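Local coordinates for protein transmembrane oligosaccharyl transferase (Archaeoglobus fulgidus, PDB 3WAJ) that is a membrane-embedded archaeal member of the STT3/AglB oligosaccharyl transferase family, with a GT-C type transmembrane region that holds a zinc ion in this structure, at residues 49-54 against 159-164; 83-88 against 163-168; 41-46 against 104-109. One frame throughout, in Å; residues are numbered along the deposited sequence.

Contact 1 of 3, residues 49-54 against 159-164; sequences WYYYRL and FNDHHI. With ZN (zinc ion), chain B; SO4 (sulfate ion), chain C.
The Tyr51 and His162 rings meet rim to rim with planes 88° apart, neither over the other, beside the zinc site of the GT-C transmembrane region. His162 ND1 and Asp161 OD1 both lie at the Tyr51 edge, near its plane, OD1 coming within 3.5 Å of Tyr51 CE2; Phe82 stacks on this ring from outside the two segments. Over the centre of one His162 face sits Asp161 OD1, and both ring nitrogens are used at the edge. ND1 shares a 2.7 Å hydrogen bond with Tyr51 OH, while NE2 donates to sulfate O4 at 2.6 Å, and this pair of bonds fixes the rotation of the imidazole. With chi1 at 58°, CG of His162 lies between backbone N and carbonyl carbon, folding the ring back over the preceding carboxylate. The sulfate, probably from the crystallisation liquor, is also bonded by His81 and Arg426. Backbone N of His162 reaches Asp161 OD1 on its anti side at 2.7 Å, 27° out of the carboxylate plane, and so helps to hold the carboxylate whose other oxygen, OD2, binds zinc. Asp47 is the third protein residue of the metal site; here Asp161 OD2 and His163 NE2 each bind zinc at 2.2 Å.

Contact 2 of 3, residues 83-88 against 163-168; sequences GPFLVY and HIWEAF. With ZN (zinc ion), chain B.
Trp165 receives the edge of Phe85 on one face of its indole, and nearly every atom of the side chain has a neighbour on helix 84-96. Trp165 CB starts the path 4.0 Å from Phe85 CE1. CG lies anti to the carbonyl carbon (chi1 -60°), which carries the indole across to the other helix. Phe85 CE1 stands over the five-six fusion, 3.4 Å from Trp165 CD2, and CE3 remains close to the same atom. Trp165 CZ3 is 4.1 Å from Phe85 CZ. The six-membered ring and the Phe85 ring are 63° apart in plane, an edge-to-face pair with centroids 5.0 Å apart. Along the pyrrole side, Leu86 CG approaches Trp165 CD1 at 4.0 Å and CD2 of the leucine comes near NE1. Ile164 CG2 lies against the opposite indole face, so the ring is packed between an aliphatic branch and an aromatic edge. In the first helical turn, His163 ND1 donates to Glu166 OE1 at 3.0 Å, helping to orient the imidazole whose NE2 binds zinc. Helix 163-181 lies against the start of helix 84-96, with Ser214 at the end of helix 199-214 touching both Phe85 and Trp165, and Tyr51 of helix 47-60 packing on Leu86.

Contact 3 of 3, residues 41-46 against 104-109; sequences VRLGGN and SLRAVL
The loop joining helix 33-36 to helix 47-60 passes along helix 102-118 just before it delivers Asp47 to the zinc site, and Val41 and Leu43 of this loop are held there by Arg106. Arg106 reaches from helix 102-118 toward the loop, its aliphatic part packing against both side chains before its charged end turns to the backbone. Val41 CG2 touches Arg106 CB at 3.6 Å and also lies 3.6 Å from the backbone N of Ala107, seating the valine against the helix surface; Val41 CG1 lies 4.0 Å from Arg106 CB. Next along the chain of Arg106, CG meets Leu43 CD1 at 3.7 Å. The second leucine branch, CD2, reaches over to the carbonyl O of Arg106 at 3.6 Å. A bend at chi3 of -93° then swings the guanidinium across to Val41 O. NH1 donates to that oxygen at 2.8 Å with an N-H...O angle of 152°, striking a lone pair in the carbonyl plane, and the oxygen lies close to the guanidinium plane as well. With Thr40 OG1 as its second acceptor, NH1 is shared by two loop oxygens, while NE and NH2 make weak bonds to the hydroxyls of Tyr52 and Tyr504. Arg42, pointing the other way, binds the carbonyls of Ala496, Gly498 and Pro499, so successive loop residues are tied to different parts of the protein. The Leu43 side chain is still about 12 Å from the zinc ion, so the contact lies beside the metal site and supplies none of its ligands. An acidic residue in the first loop after the first transmembrane helix is characteristic of GT-C proteins; here, as in the STT3 family, it is a metal ligand, Asp47.

From the N terminus, loop 41-46 comes first and contact 3 closes it onto helix 102-118. Helix 47-60 follows at once and joins, through contact 1, the turn before helix 163-181; contact 3 and contact 1 therefore cross. Helix 84-96 reaches the start of that same helix in contact 2, which also crosses contact 3. Contacts 1 and 2 end on overlapping segments that share His163 and Ile164, and they touch where Leu86 packs on Asn160. Contact 3 meets contact 1 at Leu43 O, probably hydrogen-bonded to Trp49 NE1, but does not touch contact 2. The three tie helices 47-60, 84-96 and 102-118 and the start of helix 163-181 together beside the zinc site.

Contact 1 of 3, residues 49-54 against 159-164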
loop_
_atom_site.group_PDB
_atom_site.type_symbol
_atom_site.label_atom_id
_atom_site.label_comp_id
_atom_site.label_asym_id
_atom_site.label_seq_id
_atom_site.Cartn_x
_atom_site.Cartn_y
_atom_site.Cartn_z
ATOM N N TRP A 49 -4.459 8.309 0.236
ATOM C CA TRP A 49 -3.841 9.633 0.241
ATOM C C TRP A 49 -3.405 10.083 -1.155
ATOM O O TRP A 49 -3.406 11.278 -1.460
ATOM C CB TRP A 49 -2.685 9.693 1.240
ATOM C CG TRP A 49 -3.204 9.534 2.641
ATOM C CD1 TRP A 49 -3.472 8.359 3.285
ATOM C CD2 TRP A 49 -3.581 10.590 3.553
ATOM N NE1 TRP A 49 -3.973 8.616 4.545
ATOM C CE2 TRP A 49 -4.052 9.974 4.733
ATOM C CE3 TRP A 49 -3.571 11.981 3.480
ATOM C CZ2 TRP A 49 -4.494 10.710 5.847
ATOM C CZ3 TRP A 49 -4.008 12.720 4.595
ATOM C CH2 TRP A 49 -4.461 12.078 5.760
ATOM N N TYR A 50 -3.038 9.130 -2.004
ATOM C CA TYR A 50 -2.609 9.480 -3.350
ATOM C C TYR A 50 -3.805 9.785 -4.259
ATOM O O TYR A 50 -3.730 10.694 -5.093
ATOM C CB TYR A 50 -1.709 8.392 -3.962
ATOM C CG TYR A 50 -0.992 8.910 -5.172
ATOM C CD1 TYR A 50 0.067 9.807 -5.034
ATOM C CD2 TYR A 50 -1.390 8.550 -6.456
ATOM C CE1 TYR A 50 0.745 10.319 -6.136
ATOM C CE2 TYR A 50 -0.710 9.050 -7.587
ATOM C CZ TYR A 50 0.355 9.939 -7.409
ATOM O OH TYR A 50 1.025 10.456 -8.491
ATOM N N TYR A 51 -4.903 9.036 -4.109
ATOM C CA TYR A 51 -6.151 9.438 -4.769
ATOM C C TYR A 51 -6.480 10.885 -4.423
ATOM O O TYR A 51 -6.757 11.697 -5.297
ATOM C CB TYR A 51 -7.324 8.502 -4.448
ATOM C CG TYR A 51 -7.392 7.420 -5.483
ATOM C CD1 TYR A 51 -7.702 7.725 -6.803
ATOM C CD2 TYR A 51 -7.069 6.105 -5.167
ATOM C CE1 TYR A 51 -7.699 6.746 -7.779
ATOM C CE2 TYR A 51 -7.081 5.116 -6.132
ATOM C CZ TYR A 51 -7.384 5.440 -7.429
ATOM O OH TYR A 51 -7.394 4.449 -8.375
ATOM N N TYR A 52 -6.405 11.184 -3.136
ATOM C CA TYR A 52 -6.635 12.514 -2.610
ATOM C C TYR A 52 -5.767 13.533 -3.344
ATOM O O TYR A 52 -6.270 14.559 -3.813
ATOM C CB TYR A 52 -6.346 12.475 -1.110
ATOM C CG TYR A 52 -6.267 13.785 -0.372
ATOM C CD1 TYR A 52 -5.151 14.074 0.424
ATOM C CD2 TYR A 52 -7.301 14.717 -0.421
ATOM C CE1 TYR A 52 -5.054 15.247 1.146
ATOM C CE2 TYR A 52 -7.207 15.925 0.305
ATOM C CZ TYR A 52 -6.078 16.165 1.088
ATOM O OH TYR A 52 -5.956 17.324 1.812
ATOM N N ARG A 53 -4.473 13.235 -3.456
ATOM C CA ARG A 53 -3.535 14.095 -4.168
ATOM C C ARG A 53 -4.015 14.314 -5.612
ATOM O O ARG A 53 -4.019 15.443 -6.112
ATOM C CB ARG A 53 -2.117 13.489 -4.123
ATOM C CG ARG A 53 -1.022 14.240 -4.907
ATOM C CD ARG A 53 -1.065 13.975 -6.451
ATOM N NE ARG A 53 0.039 14.664 -7.115
ATOM C CZ ARG A 53 0.078 15.979 -7.316
ATOM N NH1 ARG A 53 -0.945 16.735 -6.942
ATOM N NH2 ARG A 53 1.128 16.531 -7.901
ATOM N N LEU A 54 -4.405 13.228 -6.270
ATOM C CA LEU A 54 -4.854 13.307 -7.655
ATOM C C LEU A 54 -6.176 14.075 -7.793
ATOM O O LEU A 54 -6.318 14.912 -8.680
ATOM C CB LEU A 54 -4.986 11.915 -8.270
ATOM C CG LEU A 54 -3.706 11.109 -8.455
ATOM C CD1 LEU A 54 -4.042 9.730 -9.110
ATOM C CD2 LEU A 54 -2.713 11.891 -9.298
ATOM N N PHE A 159 -11.222 4.438 3.372
ATOM C CA PHE A 159 -10.287 3.718 2.516
ATOM C C PHE A 159 -10.586 3.925 1.039
ATOM O O PHE A 159 -10.912 2.981 0.307
ATOM C CB PHE A 159 -10.180 2.225 2.835
ATOM C CG PHE A 159 -8.832 1.664 2.487
ATOM C CD1 PHE A 159 -7.811 1.659 3.430
ATOM C CD2 PHE A 159 -8.554 1.238 1.192
ATOM C CE1 PHE A 159 -6.544 1.190 3.107
ATOM C CE2 PHE A 159 -7.281 0.756 0.846
ATOM C CZ PHE A 159 -6.273 0.738 1.801
ATOM N N ASN A 160 -10.445 5.170 0.603
ATOM C CA ASN A 160 -10.835 5.555 -0.739
ATOM C C ASN A 160 -9.837 5.077 -1.789
ATOM O O ASN A 160 -8.998 5.848 -2.261
ATOM C CB ASN A 160 -11.010 7.070 -0.825
ATOM C CG ASN A 160 -11.538 7.494 -2.155
ATOM O OD1 ASN A 160 -12.395 6.817 -2.731
ATOM N ND2 ASN A 160 -11.007 8.584 -2.684
ATOM N N ASP A 161 -9.939 3.799 -2.143
ATOM C CA ASP A 161 -9.026 3.157 -3.074
ATOM C C ASP A 161 -9.899 2.458 -4.127
ATOM O O ASP A 161 -11.125 2.383 -3.968
ATOM C CB ASP A 161 -8.118 2.165 -2.324
ATOM C CG ASP A 161 -6.833 1.857 -3.066
ATOM O OD1 ASP A 161 -6.742 2.114 -4.290
ATOM O OD2 ASP A 161 -5.903 1.346 -2.417
ATOM N N HIS A 162 -9.284 1.962 -5.197
ATOM C CA HIS A 162 -10.058 1.446 -6.316
ATOM C C HIS A 162 -10.435 -0.040 -6.189
ATOM O O HIS A 162 -11.117 -0.583 -7.061
ATOM C CB HIS A 162 -9.319 1.704 -7.637
ATOM C CG HIS A 162 -7.948 1.101 -7.692
ATOM N ND1 HIS A 162 -6.815 1.848 -7.955
ATOM C CD2 HIS A 162 -7.524 -0.177 -7.524
ATOM C CE1 HIS A 162 -5.753 1.053 -7.945
ATOM N NE2 HIS A 162 -6.160 -0.178 -7.685
ATOM N N HIS A 163 -9.997 -0.702 -5.119
ATOM C CA HIS A 163 -10.220 -2.155 -5.013
ATOM C C HIS A 163 -11.708 -2.504 -4.861
ATOM O O HIS A 163 -12.166 -3.528 -5.371
ATOM C CB HIS A 163 -9.370 -2.802 -3.894
ATOM C CG HIS A 163 -7.920 -2.462 -3.961
ATOM N ND1 HIS A 163 -7.083 -2.937 -4.962
ATOM C CD2 HIS A 163 -7.129 -1.685 -3.169
ATOM C CE1 HIS A 163 -5.863 -2.458 -4.781
ATOM N NE2 HIS A 163 -5.870 -1.709 -3.688
ATOM N N ILE A 164 -12.471 -1.670 -4.158
ATOM C CA ILE A 164 -13.907 -1.922 -4.085
ATOM C C ILE A 164 -14.505 -1.812 -5.482
ATOM O O ILE A 164 -15.396 -2.576 -5.836
ATOM C CB ILE A 164 -14.655 -1.008 -3.063
ATOM C CG1 ILE A 164 -16.160 -1.320 -3.068
ATOM C CG2 ILE A 164 -14.423 0.466 -3.352
ATOM C CD1 ILE A 164 -16.504 -2.711 -2.552
HETATM ZN ZN ZN B . -4.465 -0.202 -3.041
HETATM S S SO4 C . -2.775 -1.540 -7.567
HETATM O O1 SO4 C . -2.624 -0.179 -7.034
HETATM O O2 SO4 C . -1.796 -1.718 -8.644
HETATM O O3 SO4 C . -2.527 -2.495 -6.486
HETATM O O4 SO4 C . -4.119 -1.783 -8.105
HETATM O O HOH W 1 -4.528 1.088 -4.911
HETATM O O HOH W 2 -2.600 -1.733 -3.744
HETATM O O HOH W 3 -3.305 -0.087 -1.212
#

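Contact 2 of 3, residues 83-88 against 163-168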
loop_
_atom_site.group_PDB
_atom_site.type_symbol
_atom_site.label_atom_id
_atom_site.label_comp_id
_atom_site.label_asym_id
_atom_site.label_seq_id
_atom_site.Cartn_x
_atom_site.Cartn_y
_atom_site.Cartn_z
ATOM N N GLY A 83 -6.556 4.855 -11.876
ATOM C CA GLY A 83 -7.489 5.052 -12.970
ATOM C C GLY A 83 -8.362 6.291 -12.901
ATOM O O GLY A 83 -8.589 6.853 -11.823
ATOM N N PRO A 84 -8.874 6.719 -14.069
ATOM C CA PRO A 84 -9.756 7.885 -14.109
ATOM C C PRO A 84 -11.102 7.669 -13.430
ATOM O O PRO A 84 -11.671 8.669 -12.992
ATOM C CB PRO A 84 -9.943 8.148 -15.613
ATOM C CG PRO A 84 -9.534 6.860 -16.308
ATOM C CD PRO A 84 -8.490 6.254 -15.419
ATOM N N PHE A 85 -11.610 6.442 -13.324
ATOM C CA PHE A 85 -12.925 6.289 -12.694
ATOM C C PHE A 85 -13.009 6.955 -11.318
ATOM O O PHE A 85 -13.875 7.804 -11.065
ATOM C CB PHE A 85 -13.385 4.833 -12.569
ATOM C CG PHE A 85 -14.640 4.699 -11.739
ATOM C CD1 PHE A 85 -14.580 4.245 -10.431
ATOM C CD2 PHE A 85 -15.873 5.101 -12.249
ATOM C CE1 PHE A 85 -15.731 4.166 -9.644
ATOM C CE2 PHE A 85 -17.040 5.016 -11.474
ATOM C CZ PHE A 85 -16.969 4.547 -10.167
ATOM N N LEU A 86 -12.107 6.566 -10.421
ATOM C CA LEU A 86 -12.162 7.062 -9.044
ATOM C C LEU A 86 -11.668 8.494 -8.988
ATOM O O LEU A 86 -12.189 9.288 -8.211
ATOM C CB LEU A 86 -11.323 6.190 -8.107
ATOM C CG LEU A 86 -11.846 5.849 -6.704
ATOM C CD1 LEU A 86 -10.680 5.592 -5.727
ATOM C CD2 LEU A 86 -12.813 6.889 -6.156
ATOM N N VAL A 87 -10.662 8.836 -9.795
ATOM C CA VAL A 87 -10.219 10.225 -9.815
ATOM C C VAL A 87 -11.401 11.134 -10.181
ATOM O O VAL A 87 -11.692 12.073 -9.465
ATOM C CB VAL A 87 -9.008 10.480 -10.746
ATOM C CG1 VAL A 87 -8.628 11.970 -10.691
ATOM C CG2 VAL A 87 -7.811 9.644 -10.316
ATOM N N TYR A 88 -12.106 10.834 -11.270
ATOM C CA TYR A 88 -13.244 11.656 -11.644
ATOM C C TYR A 88 -14.391 11.537 -10.661
ATOM O O TYR A 88 -14.910 12.563 -10.238
ATOM C CB TYR A 88 -13.673 11.426 -13.106
ATOM C CG TYR A 88 -12.702 12.054 -14.082
ATOM C CD1 TYR A 88 -12.724 13.419 -14.327
ATOM C CD2 TYR A 88 -11.729 11.296 -14.709
ATOM C CE1 TYR A 88 -11.816 14.007 -15.204
ATOM C CE2 TYR A 88 -10.825 11.868 -15.585
ATOM C CZ TYR A 88 -10.874 13.223 -15.831
ATOM O OH TYR A 88 -9.966 13.790 -16.705
ATOM N N HIS A 163 -9.997 -0.702 -5.119
ATOM C CA HIS A 163 -10.220 -2.155 -5.013
ATOM C C HIS A 163 -11.708 -2.504 -4.861
ATOM O O HIS A 163 -12.166 -3.528 -5.371
ATOM C CB HIS A 163 -9.370 -2.802 -3.894
ATOM C CG HIS A 163 -7.920 -2.462 -3.961
ATOM N ND1 HIS A 163 -7.083 -2.937 -4.962
ATOM C CD2 HIS A 163 -7.129 -1.685 -3.169
ATOM C CE1 HIS A 163 -5.863 -2.458 -4.781
ATOM N NE2 HIS A 163 -5.870 -1.709 -3.688
ATOM N N ILE A 164 -12.471 -1.670 -4.158
ATOM C CA ILE A 164 -13.907 -1.922 -4.085
ATOM C C ILE A 164 -14.505 -1.812 -5.482
ATOM O O ILE A 164 -15.396 -2.576 -5.836
ATOM C CB ILE A 164 -14.655 -1.008 -3.063
ATOM C CG1 ILE A 164 -16.160 -1.320 -3.068
ATOM C CG2 ILE A 164 -14.423 0.466 -3.352
ATOM C CD1 ILE A 164 -16.504 -2.711 -2.552
ATOM N N TRP A 165 -13.971 -0.903 -6.295
ATOM C CA TRP A 165 -14.539 -0.665 -7.619
ATOM C C TRP A 165 -14.141 -1.703 -8.651
ATOM O O TRP A 165 -14.864 -1.921 -9.629
ATOM C CB TRP A 165 -14.212 0.749 -8.093
ATOM C CG TRP A 165 -14.772 1.775 -7.145
ATOM C CD1 TRP A 165 -14.075 2.544 -6.254
ATOM C CD2 TRP A 165 -16.151 2.120 -6.982
ATOM N NE1 TRP A 165 -14.938 3.356 -5.557
ATOM C CE2 TRP A 165 -16.219 3.118 -5.987
ATOM C CE3 TRP A 165 -17.334 1.689 -7.588
ATOM C CZ2 TRP A 165 -17.435 3.690 -5.576
ATOM C CZ3 TRP A 165 -18.536 2.254 -7.183
ATOM C CH2 TRP A 165 -18.577 3.246 -6.186
ATOM N N GLU A 166 -12.987 -2.327 -8.450
ATOM C CA GLU A 166 -12.642 -3.501 -9.230
ATOM C C GLU A 166 -13.734 -4.535 -9.006
ATOM O O GLU A 166 -14.296 -5.068 -9.951
ATOM C CB GLU A 166 -11.308 -4.084 -8.778
ATOM C CG GLU A 166 -10.100 -3.282 -9.139
ATOM C CD GLU A 166 -8.846 -3.903 -8.581
ATOM O OE1 GLU A 166 -8.213 -3.279 -7.700
ATOM O OE2 GLU A 166 -8.506 -5.032 -9.002
ATOM N N ALA A 167 -14.039 -4.812 -7.741
ATOM C CA ALA A 167 -15.063 -5.807 -7.433
ATOM C C ALA A 167 -16.427 -5.396 -7.990
ATOM O O ALA A 167 -17.102 -6.181 -8.658
ATOM C CB ALA A 167 -15.145 -6.071 -5.942
ATOM N N PHE A 168 -16.813 -4.153 -7.741
ATOM C CA PHE A 168 -18.121 -3.661 -8.149
ATOM C C PHE A 168 -18.297 -3.738 -9.671
ATOM O O PHE A 168 -19.295 -4.259 -10.151
ATOM C CB PHE A 168 -18.324 -2.226 -7.640
ATOM C CG PHE A 168 -19.708 -1.670 -7.886
ATOM C CD1 PHE A 168 -20.619 -1.578 -6.849
ATOM C CD2 PHE A 168 -20.081 -1.212 -9.146
ATOM C CE1 PHE A 168 -21.880 -1.055 -7.058
ATOM C CE2 PHE A 168 -21.344 -0.697 -9.369
ATOM C CZ PHE A 168 -22.247 -0.615 -8.321
HETATM ZN ZN ZN B . -4.465 -0.202 -3.041
HETATM O O HOH W 2 -2.600 -1.733 -3.744
HETATM O O HOH W 1 -4.528 1.088 -4.911
HETATM O O HOH W 3 -3.305 -0.087 -1.212
#

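Contact 3 of 3, residues 41-46 against 104-109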
loop_
_atom_site.group_PDB
_atom_site.type_symbol
_atom_site.label_atom_id
_atom_site.label_comp_id
_atom_site.label_asym_id
_atom_site.label_seq_id
_atom_site.Cartn_x
_atom_site.Cartn_y
_atom_site.Cartn_z
ATOM N N VAL A 41 -9.358 14.645 9.620
ATOM C CA VAL A 41 -10.084 13.615 8.877
ATOM C C VAL A 41 -9.040 12.764 8.197
ATOM O O VAL A 41 -8.214 13.239 7.411
ATOM C CB VAL A 41 -11.213 14.127 7.928
ATOM C CG1 VAL A 41 -10.909 15.473 7.406
ATOM C CG2 VAL A 41 -11.482 13.118 6.775
ATOM N N ARG A 42 -9.085 11.489 8.536
ATOM C CA ARG A 42 -7.931 10.627 8.426
ATOM C C ARG A 42 -8.260 9.476 7.491
ATOM O O ARG A 42 -8.934 8.529 7.879
ATOM C CB ARG A 42 -7.586 10.141 9.838
ATOM C CG ARG A 42 -6.560 9.070 9.934
ATOM C CD ARG A 42 -6.359 8.659 11.385
ATOM N NE ARG A 42 -5.336 7.623 11.455
ATOM C CZ ARG A 42 -5.583 6.360 11.751
ATOM N NH1 ARG A 42 -6.825 5.989 12.049
ATOM N NH2 ARG A 42 -4.590 5.480 11.763
ATOM N N LEU A 43 -7.800 9.595 6.246
ATOM C CA LEU A 43 -8.002 8.579 5.217
ATOM C C LEU A 43 -7.147 7.371 5.578
ATOM O O LEU A 43 -6.140 7.511 6.263
ATOM C CB LEU A 43 -7.606 9.125 3.825
ATOM C CG LEU A 43 -8.385 10.334 3.285
ATOM C CD1 LEU A 43 -7.801 10.849 1.960
ATOM C CD2 LEU A 43 -9.861 10.001 3.114
ATOM N N GLY A 44 -7.539 6.191 5.115
ATOM C CA GLY A 44 -6.825 4.979 5.465
ATOM C C GLY A 44 -5.535 4.776 4.693
ATOM O O GLY A 44 -5.295 5.440 3.668
ATOM N N GLY A 45 -4.709 3.853 5.197
ATOM C CA GLY A 45 -3.542 3.340 4.494
ATOM C C GLY A 45 -2.633 4.365 3.833
ATOM O O GLY A 45 -2.357 5.427 4.402
ATOM N N ASN A 46 -2.150 4.039 2.635
ATOM C CA ASN A 46 -1.321 4.964 1.885
ATOM C C ASN A 46 -2.012 5.409 0.596
ATOM O O ASN A 46 -2.080 6.598 0.295
ATOM C CB ASN A 46 0.014 4.316 1.523
ATOM C CG ASN A 46 0.699 3.680 2.704
ATOM O OD1 ASN A 46 0.807 4.280 3.779
ATOM N ND2 ASN A 46 1.198 2.459 2.505
ATOM N N SER A 104 -12.429 19.088 4.236
ATOM C CA SER A 104 -13.715 18.954 3.549
ATOM C C SER A 104 -13.646 17.932 2.420
ATOM O O SER A 104 -14.507 17.060 2.319
ATOM C CB SER A 104 -14.176 20.299 3.000
ATOM O OG SER A 104 -13.808 21.335 3.875
ATOM N N LEU A 105 -12.618 18.041 1.578
ATOM C CA LEU A 105 -12.418 17.108 0.471
ATOM C C LEU A 105 -12.293 15.690 1.012
ATOM O O LEU A 105 -13.013 14.788 0.573
ATOM C CB LEU A 105 -11.149 17.463 -0.295
ATOM C CG LEU A 105 -11.072 17.185 -1.797
ATOM C CD1 LEU A 105 -9.665 16.771 -2.197
ATOM C CD2 LEU A 105 -12.109 16.162 -2.270
ATOM N N ARG A 106 -11.385 15.513 1.972
ATOM C CA ARG A 106 -11.114 14.213 2.584
ATOM C C ARG A 106 -12.374 13.560 3.135
ATOM O O ARG A 106 -12.608 12.358 2.940
ATOM C CB ARG A 106 -10.050 14.366 3.687
ATOM C CG ARG A 106 -8.608 14.235 3.174
ATOM C CD ARG A 106 -7.589 14.335 4.302
ATOM N NE ARG A 106 -7.141 15.712 4.468
ATOM C CZ ARG A 106 -6.854 16.281 5.625
ATOM N NH1 ARG A 106 -6.962 15.602 6.749
ATOM N NH2 ARG A 106 -6.456 17.528 5.646
ATOM N N ALA A 107 -13.189 14.361 3.817
ATOM C CA ALA A 107 -14.460 13.885 4.374
ATOM C C ALA A 107 -15.334 13.288 3.278
ATOM O O ALA A 107 -15.770 12.124 3.372
ATOM C CB ALA A 107 -15.187 15.014 5.070
ATOM N N VAL A 108 -15.592 14.079 2.240
ATOM C CA VAL A 108 -16.328 13.565 1.082
ATOM C C VAL A 108 -15.688 12.269 0.550
ATOM O O VAL A 108 -16.360 11.243 0.450
ATOM C CB VAL A 108 -16.481 14.634 -0.035
ATOM C CG1 VAL A 108 -17.102 14.019 -1.290
ATOM C CG2 VAL A 108 -17.336 15.801 0.451
ATOM N N LEU A 109 -14.394 12.313 0.231
ATOM C CA LEU A 109 -13.705 11.137 -0.296
ATOM C C LEU A 109 -13.829 9.939 0.635
ATOM O O LEU A 109 -13.920 8.810 0.168
ATOM C CB LEU A 109 -12.229 11.433 -0.565
ATOM C CG LEU A 109 -12.000 12.575 -1.536
ATOM C CD1 LEU A 109 -10.511 12.693 -1.865
ATOM C CD2 LEU A 109 -12.839 12.383 -2.811
#